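Local coordinates for TRAS1 ORF2p (Bombyx mori, PDB 1WDU), which forms the N-terminal endonuclease domain of a telomere-specific non-LTR retrotransposon protein and probably cuts target DNA to allow the element to insert, at residues Y20-A25 with I48-E53; V68-S73 with A84-D89; L92-Y97 with V106-R111. The protein carries 1 engineered substitution. All blocks are in the same frame, centred on the assembly; numbering follows the deposited sequence.

Interaction 1 of 3, residues Y20-A25 with I48-E53; sequences YRVLQA and IALIQE
Val22 is the apolar centre of this contact, its two methyls shared between neighbouring residues of the partner strand. With CG1 anti to the backbone N (chi1 180°), the Val22 side chain crosses that of Leu50 obliquely, and CG1 of Val22 lies 3.8 Å from Leu50 CG. Val22 CG2 turns instead to the flank of Ile48, 3.9 Å from Ile48 CB, the two side chains running side by side. Val22, Gln24, Ile48 and Leu50 share one face, and Ile48 and Leu50 pack there on strand 116-123 of the second sheet. On the reverse face Leu23 CB meets Ala49 CB at 4.3 Å, and both residues lie under helix 31-44.

Between these faces, strands 20-25 and 48-52 run parallel and exchange backbone bonds alternately. Ile48 O accepts from Leu23 N at 2.7 Å, the donor standing 29° above the carbonyl plane, whereas Leu50 N reaches Leu23 O at 2.6 Å nearly along the C=O axis. Together with helix 31-44 the strands make a beta-alpha-beta unit of the four-layered sandwich.

At the polar end Gln52 bends at chi2 (80°), so its amide folds back along its own strand. Gln52 NE2 gives a weak bond of 3.1 Å to Leu50 O, which also accepts from Ala25 N, and pairs with the hydroxyl of Ser121. Gln52 OE1 accepts a hydrogen bond from a water that in turn accepts from Gln24 NE2 at 2.5 Å, while Gln24 OE1 is held by Thr210. Gln52 OE1 comes within 3.2 Å of Ala25 O, two acceptors with no bond between them. Both buried amides therefore have partners at each end, which should fix their flip and make the water an integral bridge between the strands.

Interaction 2 of 3, residues V68-S73 with A84-D89; sequences VRVFQS and AIAVFD
The beta hairpin of strands 69-72 and 83-87 forms one margin of the six-stranded sheet, with 69-72 as its outermost strand and 83-87 lying next to strand 48-52. Its backbones are antiparallel. Arg69 with Val87 and Phe71 with Ile85 are the hydrogen-bonded pairs; Val87 N meets Arg69 O at 2.8 Å, nearly along the C=O axis. Val70 and Gln72 stand opposite Ala86 and Ala84 as non-hydrogen-bonded pairs on the other face, where Val70 CG1 touches Ala84 CB at 4.2 Å.

The Arg69, Phe71, Ile85 and Val87 face looks toward the second sheet. Phe71 has its CG anti to the carbonyl carbon (chi1 -55°), which brings the ring edge to Ile85 O and sets Phe71 CE1 3.9 Å from Val87 CG2; the ring also packs on Val94, Gln96 and Val108 across the sandwich. Arg69 crosses Val87 obliquely and bends at chi3 (-78°), so that Arg69 NH2, 3.9 Å from Val87 CG1, offers an N-H in the guanidinium plane to Asp89 O in a weak bond of 3.3 Å. A second weak bond links the same nitrogen to Leu92 O.

Beyond the strand ends Val68 lies alongside Phe88. Val68 CG1 makes an off-centre CH-pi contact 4.2 Å from the centroid of the Phe88 ring, and Val68 CG2 approaches Phe88 CD2 to 3.5 Å.

Interaction 3 of 3, residues L92-Y97 with V106-R111; sequences LDVIQY and VVVGIR
Arg111, Tyr97 and Gly109 give up the most surface here, and each meets the opposite segment in a different way. Arg111 does so through the root of its side chain: Arg111 CB rests 4.0 Å from Asp93 CB, and the backbone N of Arg111 donates to Asp93 O at 2.9 Å from 29° above the carbonyl plane. From there the chain is extended out to NE, CG anti to the backbone N (chi1 174°), carrying the guanidinium to a salt bridge with Glu116. The Asp93 carboxylate is near but not in contact with it, so any attraction between them is probably long-range.

Gly109 faces Ile95 in a hydrogen-bonded pair, Gly109 N donating to Ile95 O at 2.9 Å and Gly109 O accepting from Ile95 N. Having no side chain, the glycine lets Ile95 CG2 settle 3.6 Å from Gly109 CA. These strands form an antiparallel beta hairpin at the margin of the second sheet of the sandwich, where strand 105-111 pairs on its other side with strand 116-123. Val94, Val108 and Ile110 share the inward face, which looks to the first sheet; there the side chains of Val94 and Val108 cross obliquely, Val94 CG1 3.9 Å from Val108 CG1.

Tyr97 lies just past the strand and turns one ring edge to the partner backbone (chi1 -62°). Tyr97 CE1 comes 3.6 Å from Gly109 N, while Tyr97 CD1 lies 4.1 Å from Val107 CG1, with Val107 O in the plane of the ring. At the far end of the hairpin Leu92 crosses Ile110 obliquely, CD2 of the leucine 3.6 Å from CG2 of the isoleucine.

From the N terminus the three contacts follow one another in series, without nesting or crossing. Interaction 1 closes a loop of 22 residues that contains helix 31-44; interaction 2 closes a hairpin of 10 intervening residues and interaction 3 one of 8. Strand 83-87 aligns antiparallel with strand 48-52, so interactions 1 and 2 become one continuous sheet through backbone bonds such as Ala49 N to Ala86 O. Interaction 3 supplies the first two strands, in chain order, of the second sheet. It lies against the first across the sandwich interior, with Ile85 CD1 3.4 Å from Val106 O, and Ile48 CD1 of interaction 1 also reaches Leu92 CD2.

Interaction 1 of 3, residues Y20-A25 with I48-E53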
# COMPACT_ATOMS: atom_id res chain seq x y z
N TYR A 20 0.08 -6.10 14.55
CA TYR A 20 0.47 -6.58 13.23
C TYR A 20 1.07 -5.39 12.49
O TYR A 20 0.35 -4.49 12.08
CB TYR A 20 -0.74 -7.08 12.45
CG TYR A 20 -1.22 -8.45 12.86
CD1 TYR A 20 -2.10 -8.61 13.94
CD2 TYR A 20 -0.77 -9.59 12.20
CE1 TYR A 20 -2.51 -9.88 14.34
CE2 TYR A 20 -1.18 -10.86 12.59
CZ TYR A 20 -2.05 -11.00 13.66
OH TYR A 20 -2.44 -12.25 14.06
N ARG A 21 2.39 -5.38 12.35
CA ARG A 21 3.06 -4.28 11.67
C ARG A 21 3.02 -4.42 10.15
O ARG A 21 3.25 -5.51 9.60
CB ARG A 21 4.51 -4.15 12.14
CG ARG A 21 4.65 -3.91 13.63
CD ARG A 21 6.09 -3.56 14.00
NE ARG A 21 6.22 -3.22 15.41
CZ ARG A 21 6.07 -4.08 16.42
NH1 ARG A 21 5.78 -5.35 16.17
NH2 ARG A 21 6.21 -3.66 17.67
N VAL A 22 2.74 -3.32 9.46
CA VAL A 22 2.67 -3.31 8.01
C VAL A 22 3.71 -2.38 7.38
O VAL A 22 3.89 -1.24 7.83
CB VAL A 22 1.28 -2.86 7.51
CG1 VAL A 22 1.24 -2.86 5.97
CG2 VAL A 22 0.20 -3.77 8.08
N LEU A 23 4.37 -2.85 6.33
CA LEU A 23 5.35 -2.03 5.61
C LEU A 23 4.78 -1.62 4.25
O LEU A 23 4.15 -2.42 3.57
CB LEU A 23 6.66 -2.81 5.39
CG LEU A 23 7.37 -3.42 6.61
CD1 LEU A 23 8.62 -4.15 6.13
CD2 LEU A 23 7.73 -2.33 7.62
N GLN A 24 4.99 -0.37 3.84
CA GLN A 24 4.52 0.09 2.54
C GLN A 24 5.73 0.67 1.81
O GLN A 24 6.36 1.59 2.31
CB GLN A 24 3.44 1.18 2.67
CG GLN A 24 2.82 1.60 1.33
CD GLN A 24 1.76 2.68 1.47
OE1 GLN A 24 0.82 2.53 2.25
NE2 GLN A 24 1.91 3.79 0.73
N ALA A 25 6.04 0.14 0.63
CA ALA A 25 7.20 0.63 -0.11
C ALA A 25 7.21 0.36 -1.60
O ALA A 25 6.80 -0.71 -2.06
CB ALA A 25 8.48 0.06 0.51
N ILE A 48 3.08 -7.83 7.40
CA ILE A 48 2.68 -7.50 6.04
C ILE A 48 3.53 -6.43 5.35
O ILE A 48 4.11 -5.54 5.98
CB ILE A 48 1.22 -6.97 6.01
CG1 ILE A 48 0.26 -7.99 6.65
CG2 ILE A 48 0.80 -6.65 4.57
CD1 ILE A 48 -0.01 -9.20 5.80
N ALA A 49 3.60 -6.52 4.02
CA ALA A 49 4.30 -5.53 3.23
C ALA A 49 3.41 -5.23 2.01
O ALA A 49 2.99 -6.15 1.30
CB ALA A 49 5.65 -6.05 2.79
N LEU A 50 3.08 -3.95 1.83
CA LEU A 50 2.28 -3.51 0.68
C LEU A 50 3.32 -2.92 -0.27
O LEU A 50 3.82 -1.82 -0.07
CB LEU A 50 1.26 -2.45 1.11
CG LEU A 50 0.30 -2.88 2.24
CD1 LEU A 50 -0.60 -1.72 2.61
CD2 LEU A 50 -0.52 -4.08 1.83
N ILE A 51 3.64 -3.70 -1.31
CA ILE A 51 4.67 -3.35 -2.28
C ILE A 51 4.20 -2.84 -3.63
O ILE A 51 3.12 -3.17 -4.10
CB ILE A 51 5.54 -4.59 -2.57
CG1 ILE A 51 6.00 -5.23 -1.26
CG2 ILE A 51 6.75 -4.19 -3.41
CD1 ILE A 51 6.53 -6.65 -1.45
N GLN A 52 5.06 -2.03 -4.25
CA GLN A 52 4.83 -1.51 -5.59
C GLN A 52 6.15 -1.64 -6.32
O GLN A 52 7.21 -1.45 -5.73
CB GLN A 52 4.43 -0.03 -5.59
CG GLN A 52 3.15 0.28 -4.83
CD GLN A 52 3.40 0.35 -3.35
OE1 GLN A 52 4.31 1.04 -2.90
NE2 GLN A 52 2.59 -0.37 -2.57
N GLU A 53 6.07 -2.00 -7.60
CA GLU A 53 7.27 -2.13 -8.43
C GLU A 53 8.31 -3.11 -7.89
O GLU A 53 9.48 -2.75 -7.72
CB GLU A 53 7.92 -0.76 -8.60
CG GLU A 53 7.03 0.29 -9.21
CD GLU A 53 7.13 0.32 -10.72
OE1 GLU A 53 6.53 -0.56 -11.38
OE2 GLU A 53 7.82 1.22 -11.24
O HOH W 1 3.63 3.57 -1.04

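Interaction 2 of 3, residues V68-S73 with A84-D89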
# COMPACT_ATOMS: atom_id res chain seq x y z
N VAL A 68 7.89 -16.75 2.83
CA VAL A 68 7.02 -15.59 2.66
C VAL A 68 6.06 -15.78 1.50
O VAL A 68 6.48 -16.07 0.38
CB VAL A 68 7.86 -14.34 2.37
CG1 VAL A 68 6.95 -13.14 2.15
CG2 VAL A 68 8.83 -14.11 3.50
N ARG A 69 4.77 -15.61 1.76
CA ARG A 69 3.79 -15.75 0.69
C ARG A 69 3.64 -14.42 -0.02
O ARG A 69 3.44 -13.37 0.61
CB ARG A 69 2.45 -16.24 1.27
CG ARG A 69 2.60 -17.57 1.99
CD ARG A 69 1.29 -18.30 2.24
NE ARG A 69 0.49 -17.80 3.36
CZ ARG A 69 0.98 -17.27 4.48
NH1 ARG A 69 2.29 -17.14 4.63
NH2 ARG A 69 0.16 -16.91 5.46
N VAL A 70 3.76 -14.44 -1.35
CA VAL A 70 3.64 -13.23 -2.13
C VAL A 70 2.49 -13.31 -3.12
O VAL A 70 2.37 -14.26 -3.88
CB VAL A 70 4.95 -12.92 -2.90
CG1 VAL A 70 4.80 -11.62 -3.68
CG2 VAL A 70 6.11 -12.82 -1.92
N PHE A 71 1.65 -12.28 -3.10
CA PHE A 71 0.49 -12.21 -3.99
C PHE A 71 0.72 -11.03 -4.89
O PHE A 71 0.88 -9.90 -4.43
CB PHE A 71 -0.78 -12.06 -3.16
CG PHE A 71 -0.92 -13.14 -2.14
CD1 PHE A 71 -0.23 -13.07 -0.93
CD2 PHE A 71 -1.66 -14.29 -2.43
CE1 PHE A 71 -0.25 -14.13 -0.03
CE2 PHE A 71 -1.69 -15.36 -1.53
CZ PHE A 71 -0.98 -15.28 -0.33
N GLN A 72 0.73 -11.29 -6.19
CA GLN A 72 1.00 -10.27 -7.18
C GLN A 72 -0.16 -9.86 -8.04
O GLN A 72 -1.15 -10.58 -8.18
CB GLN A 72 2.14 -10.74 -8.08
CG GLN A 72 3.33 -11.26 -7.32
CD GLN A 72 4.45 -11.71 -8.25
OE1 GLN A 72 4.22 -12.45 -9.19
NE2 GLN A 72 5.67 -11.26 -7.97
N SER A 73 -0.02 -8.67 -8.62
CA SER A 73 -1.01 -8.14 -9.53
C SER A 73 -0.70 -8.79 -10.88
O SER A 73 0.37 -9.38 -11.06
CB SER A 73 -0.85 -6.62 -9.63
OG SER A 73 0.47 -6.28 -10.04
N ALA A 84 2.22 -5.79 -5.32
CA ALA A 84 2.20 -7.08 -4.67
C ALA A 84 2.02 -6.93 -3.17
O ALA A 84 2.24 -5.86 -2.60
CB ALA A 84 3.47 -7.84 -4.96
N ILE A 85 1.60 -8.01 -2.55
CA ILE A 85 1.42 -8.02 -1.11
C ILE A 85 2.19 -9.21 -0.54
O ILE A 85 1.94 -10.36 -0.91
CB ILE A 85 -0.08 -8.10 -0.75
CG1 ILE A 85 -0.79 -6.82 -1.21
CG2 ILE A 85 -0.24 -8.31 0.75
CD1 ILE A 85 -2.29 -6.79 -0.97
N ALA A 86 3.14 -8.92 0.34
CA ALA A 86 3.94 -9.97 0.97
C ALA A 86 3.45 -10.23 2.39
O ALA A 86 3.28 -9.31 3.19
CB ALA A 86 5.41 -9.56 1.00
N VAL A 87 3.22 -11.50 2.70
CA VAL A 87 2.78 -11.88 4.02
C VAL A 87 3.91 -12.66 4.67
O VAL A 87 4.23 -13.77 4.25
CB VAL A 87 1.51 -12.76 3.97
CG1 VAL A 87 1.06 -13.11 5.38
CG2 VAL A 87 0.39 -12.01 3.22
N PHE A 88 4.55 -12.05 5.67
CA PHE A 88 5.65 -12.70 6.37
C PHE A 88 5.16 -13.56 7.54
O PHE A 88 5.86 -14.46 8.00
CB PHE A 88 6.65 -11.65 6.89
CG PHE A 88 7.17 -10.74 5.81
CD1 PHE A 88 6.49 -9.56 5.49
CD2 PHE A 88 8.29 -11.08 5.07
CE1 PHE A 88 6.93 -8.74 4.44
CE2 PHE A 88 8.74 -10.28 4.03
CZ PHE A 88 8.05 -9.10 3.71
N ASP A 89 3.96 -13.26 8.02
CA ASP A 89 3.38 -14.02 9.12
C ASP A 89 2.92 -15.36 8.57
O ASP A 89 1.94 -15.44 7.82
CB ASP A 89 2.22 -13.24 9.74
CG ASP A 89 1.63 -13.94 10.95
OD1 ASP A 89 1.17 -13.24 11.88
OD2 ASP A 89 1.60 -15.19 10.97

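Interaction 3 of 3, residues L92-Y97 with V106-R111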
# COMPACT_ATOMS: atom_id res chain seq x y z
N LEU A 92 -0.89 -16.49 9.62
CA LEU A 92 -2.01 -15.61 9.28
C LEU A 92 -2.87 -16.20 8.15
O LEU A 92 -2.36 -16.62 7.12
CB LEU A 92 -1.46 -14.25 8.86
CG LEU A 92 -2.48 -13.14 8.57
CD1 LEU A 92 -3.40 -12.96 9.77
CD2 LEU A 92 -1.73 -11.85 8.26
N ASP A 93 -4.18 -16.22 8.37
CA ASP A 93 -5.11 -16.73 7.36
C ASP A 93 -5.20 -15.73 6.21
O ASP A 93 -5.40 -14.53 6.43
CB ASP A 93 -6.50 -16.94 7.98
CG ASP A 93 -6.71 -18.35 8.52
OD1 ASP A 93 -5.78 -18.89 9.16
OD2 ASP A 93 -7.80 -18.92 8.32
N VAL A 94 -5.07 -16.23 4.99
CA VAL A 94 -5.11 -15.38 3.82
C VAL A 94 -6.14 -15.84 2.78
O VAL A 94 -6.36 -17.04 2.59
CB VAL A 94 -3.71 -15.32 3.15
CG1 VAL A 94 -3.80 -14.67 1.78
CG2 VAL A 94 -2.74 -14.57 4.04
N ILE A 95 -6.76 -14.88 2.12
CA ILE A 95 -7.73 -15.18 1.09
C ILE A 95 -7.49 -14.29 -0.12
O ILE A 95 -7.36 -13.08 0.01
CB ILE A 95 -9.19 -15.00 1.59
CG1 ILE A 95 -10.13 -14.85 0.39
CG2 ILE A 95 -9.28 -13.82 2.52
CD1 ILE A 95 -11.58 -14.85 0.77
N GLN A 96 -7.42 -14.91 -1.30
CA GLN A 96 -7.17 -14.18 -2.54
C GLN A 96 -8.44 -13.78 -3.27
O GLN A 96 -9.45 -14.49 -3.23
CB GLN A 96 -6.32 -15.02 -3.50
CG GLN A 96 -5.04 -15.59 -2.93
CD GLN A 96 -4.25 -16.36 -3.97
OE1 GLN A 96 -3.80 -15.80 -4.96
NE2 GLN A 96 -4.10 -17.66 -3.76
N TYR A 97 -8.38 -12.66 -3.97
CA TYR A 97 -9.52 -12.19 -4.75
C TYR A 97 -9.10 -11.93 -6.19
O TYR A 97 -8.91 -10.78 -6.60
CB TYR A 97 -10.11 -10.93 -4.12
CG TYR A 97 -10.62 -11.15 -2.72
CD1 TYR A 97 -9.87 -10.77 -1.61
CD2 TYR A 97 -11.86 -11.77 -2.51
CE1 TYR A 97 -10.34 -10.99 -0.31
CE2 TYR A 97 -12.33 -12.01 -1.22
CZ TYR A 97 -11.57 -11.61 -0.13
OH TYR A 97 -12.05 -11.81 1.15
N VAL A 106 -3.59 -5.29 -6.31
CA VAL A 106 -3.69 -6.65 -5.84
C VAL A 106 -4.45 -6.55 -4.51
O VAL A 106 -4.13 -5.72 -3.64
CB VAL A 106 -2.29 -7.32 -5.68
CG1 VAL A 106 -1.47 -6.64 -4.60
CG2 VAL A 106 -2.46 -8.82 -5.39
N VAL A 107 -5.49 -7.36 -4.39
CA VAL A 107 -6.33 -7.34 -3.21
C VAL A 107 -6.24 -8.68 -2.49
O VAL A 107 -6.38 -9.75 -3.10
CB VAL A 107 -7.81 -7.07 -3.61
CG1 VAL A 107 -8.68 -6.92 -2.36
CG2 VAL A 107 -7.89 -5.82 -4.50
N VAL A 108 -6.01 -8.60 -1.19
CA VAL A 108 -5.88 -9.80 -0.38
C VAL A 108 -6.48 -9.61 1.00
O VAL A 108 -6.24 -8.59 1.65
CB VAL A 108 -4.39 -10.19 -0.23
CG1 VAL A 108 -4.13 -10.83 1.11
CG2 VAL A 108 -4.00 -11.13 -1.36
N GLY A 109 -7.26 -10.60 1.44
CA GLY A 109 -7.85 -10.53 2.77
C GLY A 109 -7.00 -11.29 3.78
O GLY A 109 -6.34 -12.27 3.43
N ILE A 110 -6.98 -10.80 5.02
CA ILE A 110 -6.26 -11.46 6.11
C ILE A 110 -7.29 -11.65 7.21
O ILE A 110 -8.15 -10.79 7.43
CB ILE A 110 -5.07 -10.62 6.67
CG1 ILE A 110 -5.53 -9.20 7.02
CG2 ILE A 110 -3.91 -10.61 5.66
CD1 ILE A 110 -4.41 -8.34 7.58
N ARG A 111 -7.20 -12.76 7.92
CA ARG A 111 -8.17 -13.06 8.95
C ARG A 111 -7.56 -13.63 10.23
O ARG A 111 -6.60 -14.39 10.17
CB ARG A 111 -9.20 -14.04 8.37
CG ARG A 111 -10.23 -14.58 9.34
CD ARG A 111 -10.92 -15.78 8.72
NE ARG A 111 -11.73 -16.53 9.68
CZ ARG A 111 -12.89 -16.11 10.17
NH1 ARG A 111 -13.40 -14.94 9.79
NH2 ARG A 111 -13.55 -16.86 11.05